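Long-range contact in monoglyceride lipase (Saccharomyces cerevisiae, PDB 4ZWN), which hydrolyses monoacylglycerols to free fatty acids and glycerol, and also takes part in the breakdown of fatty acid ethyl esters: residues A[137-151]-A[162-174]. The protein carries 2 engineered substitutions. Sequence-based numbering, arbitrary orientation.
Sequences PLFMWGHSMGGGICL and EISGYIGSGPLII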
# COMPACT_ATOMS: atom_id res chain seq x y z
N PRO A 137 -4.67 6.90 17.77
CA PRO A 137 -3.42 6.48 17.13
C PRO A 137 -3.52 6.44 15.61
O PRO A 137 -4.59 6.15 15.06
CB PRO A 137 -3.20 5.08 17.69
CG PRO A 137 -4.58 4.59 18.00
CD PRO A 137 -5.33 5.79 18.48
N LEU A 138 -2.42 6.74 14.94
CA LEU A 138 -2.35 6.71 13.48
C LEU A 138 -1.46 5.57 13.01
O LEU A 138 -0.27 5.53 13.30
CB LEU A 138 -1.83 8.03 12.93
CG LEU A 138 -1.72 8.12 11.41
CD1 LEU A 138 -3.09 7.99 10.76
CD2 LEU A 138 -1.04 9.42 10.99
N PHE A 139 -2.06 4.63 12.28
CA PHE A 139 -1.32 3.49 11.73
C PHE A 139 -1.07 3.68 10.24
O PHE A 139 -1.80 4.41 9.57
CB PHE A 139 -2.08 2.19 11.99
CG PHE A 139 -2.20 1.83 13.45
CD1 PHE A 139 -3.26 2.29 14.21
CD2 PHE A 139 -1.25 1.02 14.05
CE1 PHE A 139 -3.37 1.96 15.54
CE2 PHE A 139 -1.36 0.69 15.39
CZ PHE A 139 -2.42 1.16 16.14
N MET A 140 -0.04 3.01 9.73
CA MET A 140 0.31 3.13 8.32
C MET A 140 0.25 1.77 7.62
O MET A 140 0.85 0.80 8.07
CB MET A 140 1.70 3.75 8.17
CG MET A 140 2.16 3.92 6.72
SD MET A 140 3.71 4.84 6.57
CE MET A 140 3.20 6.46 7.14
N TRP A 141 -0.47 1.73 6.50
CA TRP A 141 -0.68 0.50 5.74
C TRP A 141 -0.28 0.73 4.29
O TRP A 141 -0.51 1.81 3.74
CB TRP A 141 -2.15 0.07 5.83
CG TRP A 141 -2.54 -1.12 4.99
CD1 TRP A 141 -2.64 -2.42 5.41
CD2 TRP A 141 -2.92 -1.11 3.61
NE1 TRP A 141 -3.04 -3.22 4.37
CE2 TRP A 141 -3.22 -2.45 3.25
CE3 TRP A 141 -3.03 -0.12 2.63
CZ2 TRP A 141 -3.63 -2.80 1.97
CZ3 TRP A 141 -3.43 -0.47 1.35
CH2 TRP A 141 -3.73 -1.81 1.03
N GLY A 142 0.31 -0.28 3.66
CA GLY A 142 0.71 -0.16 2.27
C GLY A 142 0.68 -1.50 1.56
O GLY A 142 1.03 -2.53 2.14
N HIS A 143 0.27 -1.49 0.30
CA HIS A 143 0.27 -2.70 -0.51
C HIS A 143 1.27 -2.63 -1.65
O HIS A 143 1.35 -1.62 -2.35
CB HIS A 143 -1.13 -2.98 -1.07
CG HIS A 143 -1.15 -4.11 -2.06
ND1 HIS A 143 -0.91 -5.42 -1.70
CD2 HIS A 143 -1.35 -4.11 -3.40
CE1 HIS A 143 -0.98 -6.18 -2.78
NE2 HIS A 143 -1.24 -5.41 -3.82
N SER A 144 2.02 -3.71 -1.84
CA SER A 144 3.02 -3.82 -2.92
C SER A 144 3.91 -2.58 -2.89
O SER A 144 4.66 -2.37 -1.93
CB SER A 144 2.30 -3.95 -4.27
OG SER A 144 3.20 -4.38 -5.27
N MET A 145 3.85 -1.77 -3.95
CA MET A 145 4.61 -0.53 -4.01
C MET A 145 4.37 0.33 -2.77
O MET A 145 5.30 0.92 -2.23
CB MET A 145 4.24 0.27 -5.27
CG MET A 145 5.04 1.55 -5.43
SD MET A 145 4.29 2.67 -6.64
CE MET A 145 2.81 3.17 -5.76
N GLY A 146 3.12 0.38 -2.32
CA GLY A 146 2.76 1.09 -1.11
C GLY A 146 3.36 0.43 0.12
O GLY A 146 3.67 1.10 1.11
N GLY A 147 3.50 -0.89 0.07
CA GLY A 147 4.16 -1.63 1.13
C GLY A 147 5.64 -1.29 1.24
O GLY A 147 6.17 -1.15 2.34
N GLY A 148 6.30 -1.16 0.10
CA GLY A 148 7.70 -0.77 0.07
C GLY A 148 7.90 0.63 0.62
O GLY A 148 8.88 0.90 1.32
N ILE A 149 6.96 1.51 0.30
CA ILE A 149 6.98 2.88 0.81
C ILE A 149 6.74 2.88 2.31
O ILE A 149 7.43 3.58 3.06
CB ILE A 149 5.92 3.75 0.11
CG1 ILE A 149 6.25 3.88 -1.38
CG2 ILE A 149 5.82 5.12 0.76
CD1 ILE A 149 5.14 4.49 -2.21
N CYS A 150 5.78 2.08 2.75
CA CYS A 150 5.42 1.99 4.16
C CYS A 150 6.58 1.51 5.04
O CYS A 150 6.87 2.12 6.07
CB CYS A 150 4.23 1.04 4.34
SG CYS A 150 3.81 0.72 6.06
N LEU A 151 7.23 0.43 4.63
CA LEU A 151 8.34 -0.12 5.40
C LEU A 151 9.54 0.82 5.39
O LEU A 151 10.28 0.90 6.37
CB LEU A 151 8.74 -1.49 4.86
CG LEU A 151 7.68 -2.59 4.99
CD1 LEU A 151 8.21 -3.91 4.46
CD2 LEU A 151 7.22 -2.73 6.43
N GLU A 162 6.29 8.52 15.53
CA GLU A 162 4.97 8.96 15.95
C GLU A 162 3.88 8.03 15.41
O GLU A 162 2.76 8.02 15.91
CB GLU A 162 4.72 10.40 15.50
CG GLU A 162 5.78 11.37 15.99
CD GLU A 162 5.65 12.74 15.37
OE1 GLU A 162 4.52 13.28 15.34
OE2 GLU A 162 6.68 13.28 14.91
N ILE A 163 4.23 7.25 14.39
CA ILE A 163 3.31 6.26 13.85
C ILE A 163 3.15 5.11 14.84
O ILE A 163 4.14 4.60 15.37
CB ILE A 163 3.78 5.71 12.49
CG1 ILE A 163 4.00 6.86 11.50
CG2 ILE A 163 2.78 4.72 11.93
CD1 ILE A 163 2.75 7.69 11.26
N SER A 164 1.91 4.72 15.10
CA SER A 164 1.62 3.74 16.14
C SER A 164 1.90 2.32 15.70
O SER A 164 2.08 1.43 16.53
CB SER A 164 0.17 3.87 16.59
OG SER A 164 -0.03 5.08 17.30
N GLY A 165 1.95 2.09 14.39
CA GLY A 165 2.21 0.76 13.86
C GLY A 165 2.30 0.73 12.35
O GLY A 165 1.72 1.57 11.67
N TYR A 166 3.02 -0.26 11.83
CA TYR A 166 3.20 -0.39 10.39
C TYR A 166 2.66 -1.72 9.88
O TYR A 166 2.93 -2.77 10.46
CB TYR A 166 4.67 -0.24 10.02
CG TYR A 166 5.25 1.12 10.34
CD1 TYR A 166 5.79 1.39 11.59
CD2 TYR A 166 5.24 2.14 9.40
CE1 TYR A 166 6.31 2.63 11.89
CE2 TYR A 166 5.77 3.38 9.69
CZ TYR A 166 6.30 3.62 10.94
OH TYR A 166 6.82 4.86 11.23
N ILE A 167 1.90 -1.66 8.80
CA ILE A 167 1.35 -2.86 8.18
C ILE A 167 1.74 -2.94 6.71
O ILE A 167 1.49 -2.00 5.95
CB ILE A 167 -0.18 -2.90 8.29
CG1 ILE A 167 -0.61 -2.72 9.75
CG2 ILE A 167 -0.72 -4.19 7.71
CD1 ILE A 167 -2.09 -2.49 9.94
N GLY A 168 2.36 -4.05 6.33
CA GLY A 168 2.73 -4.27 4.94
C GLY A 168 1.89 -5.35 4.30
O GLY A 168 1.70 -6.43 4.86
N SER A 169 1.37 -5.06 3.11
CA SER A 169 0.61 -6.03 2.34
C SER A 169 1.39 -6.45 1.11
O SER A 169 1.46 -5.70 0.13
CB SER A 169 -0.75 -5.45 1.92
OG SER A 169 -1.39 -6.29 0.98
N GLY A 170 1.97 -7.65 1.16
CA GLY A 170 2.87 -8.14 0.13
C GLY A 170 3.79 -7.04 -0.39
O GLY A 170 3.74 -6.70 -1.57
N PRO A 171 4.61 -6.46 0.50
CA PRO A 171 5.38 -5.26 0.15
C PRO A 171 6.36 -5.51 -0.99
O PRO A 171 6.95 -6.59 -1.07
CB PRO A 171 6.12 -4.94 1.45
CG PRO A 171 6.22 -6.24 2.16
CD PRO A 171 4.95 -6.96 1.84
N LEU A 172 6.52 -4.53 -1.86
CA LEU A 172 7.46 -4.63 -2.96
C LEU A 172 8.89 -4.51 -2.44
O LEU A 172 9.41 -3.40 -2.27
CB LEU A 172 7.20 -3.56 -4.02
CG LEU A 172 8.18 -3.51 -5.19
CD1 LEU A 172 8.17 -4.81 -5.96
CD2 LEU A 172 7.86 -2.35 -6.11
N ILE A 173 9.51 -5.65 -2.18
CA ILE A 173 10.90 -5.68 -1.78
C ILE A 173 11.72 -6.28 -2.92
O ILE A 173 12.60 -5.62 -3.47
CB ILE A 173 11.09 -6.47 -0.47
CG1 ILE A 173 10.34 -5.77 0.67
CG2 ILE A 173 12.56 -6.59 -0.12
CD1 ILE A 173 10.52 -6.41 2.04
N ILE A 174 11.42 -7.52 -3.29
CA ILE A 174 11.99 -8.12 -4.49
C ILE A 174 10.90 -8.77 -5.33
O ILE A 174 10.00 -9.43 -4.80
CB ILE A 174 13.06 -9.18 -4.18
CG1 ILE A 174 12.56 -10.13 -3.08
CG2 ILE A 174 14.36 -8.52 -3.77
CD1 ILE A 174 13.41 -11.37 -2.93
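Strands 138-143 and 165-169 run parallel, their axes 4.7 Å apart and 11° from alignment, and M140 and G142 each bond through both N and O to the neighbouring strand: M140 to G165 O and I167 N, G142 to I167 O and S169 N. The pairing continues past the strand end, where S144 N donates to S169 O (2.9 Å).

On the face bearing F139, W141 and H143, S164 CB sits over the F139 ring, 3.9 Å from its centroid. W141 CD1 meets I167 CG2 at 3.5 Å, and further along the same indole CZ2 reaches S169 CB. H143, its CG anti to the backbone N (chi1 172°), turns ND1 to S169 OG at 2.9 Å, a hydrogen bond in which either could be the donor; the hydroxyl approaches at the ring edge and helps to set the turn of the imidazole.

The other face carries Y166, whose ring edge receives two sulfurs: M140 SD, 4.0 Å from Y166 CE2, in a Met-aromatic contact, and C150 SG from helix 145-156, 3.9 Å from Y166 CD2. Nearer the helix start, G147, having no side chain, lets P171 CB come within 3.7 Å of G147 C; one turn on, L151 CD1 packs on the proline ring. S144 O is gripped twice, by G148 N within the helix and by L172 N, which lies above the carbonyl plane.

These strands and their helix form a right-handed beta-alpha-beta crossover of the alpha/beta-hydrolase fold. Its tight turn, with S144 at phi 50°, is the nucleophile elbow of the GXSXG motif, placing OG of S144, the inferred nucleophile, beside H302 of the probable charge relay and in a hydrogen bond with N275.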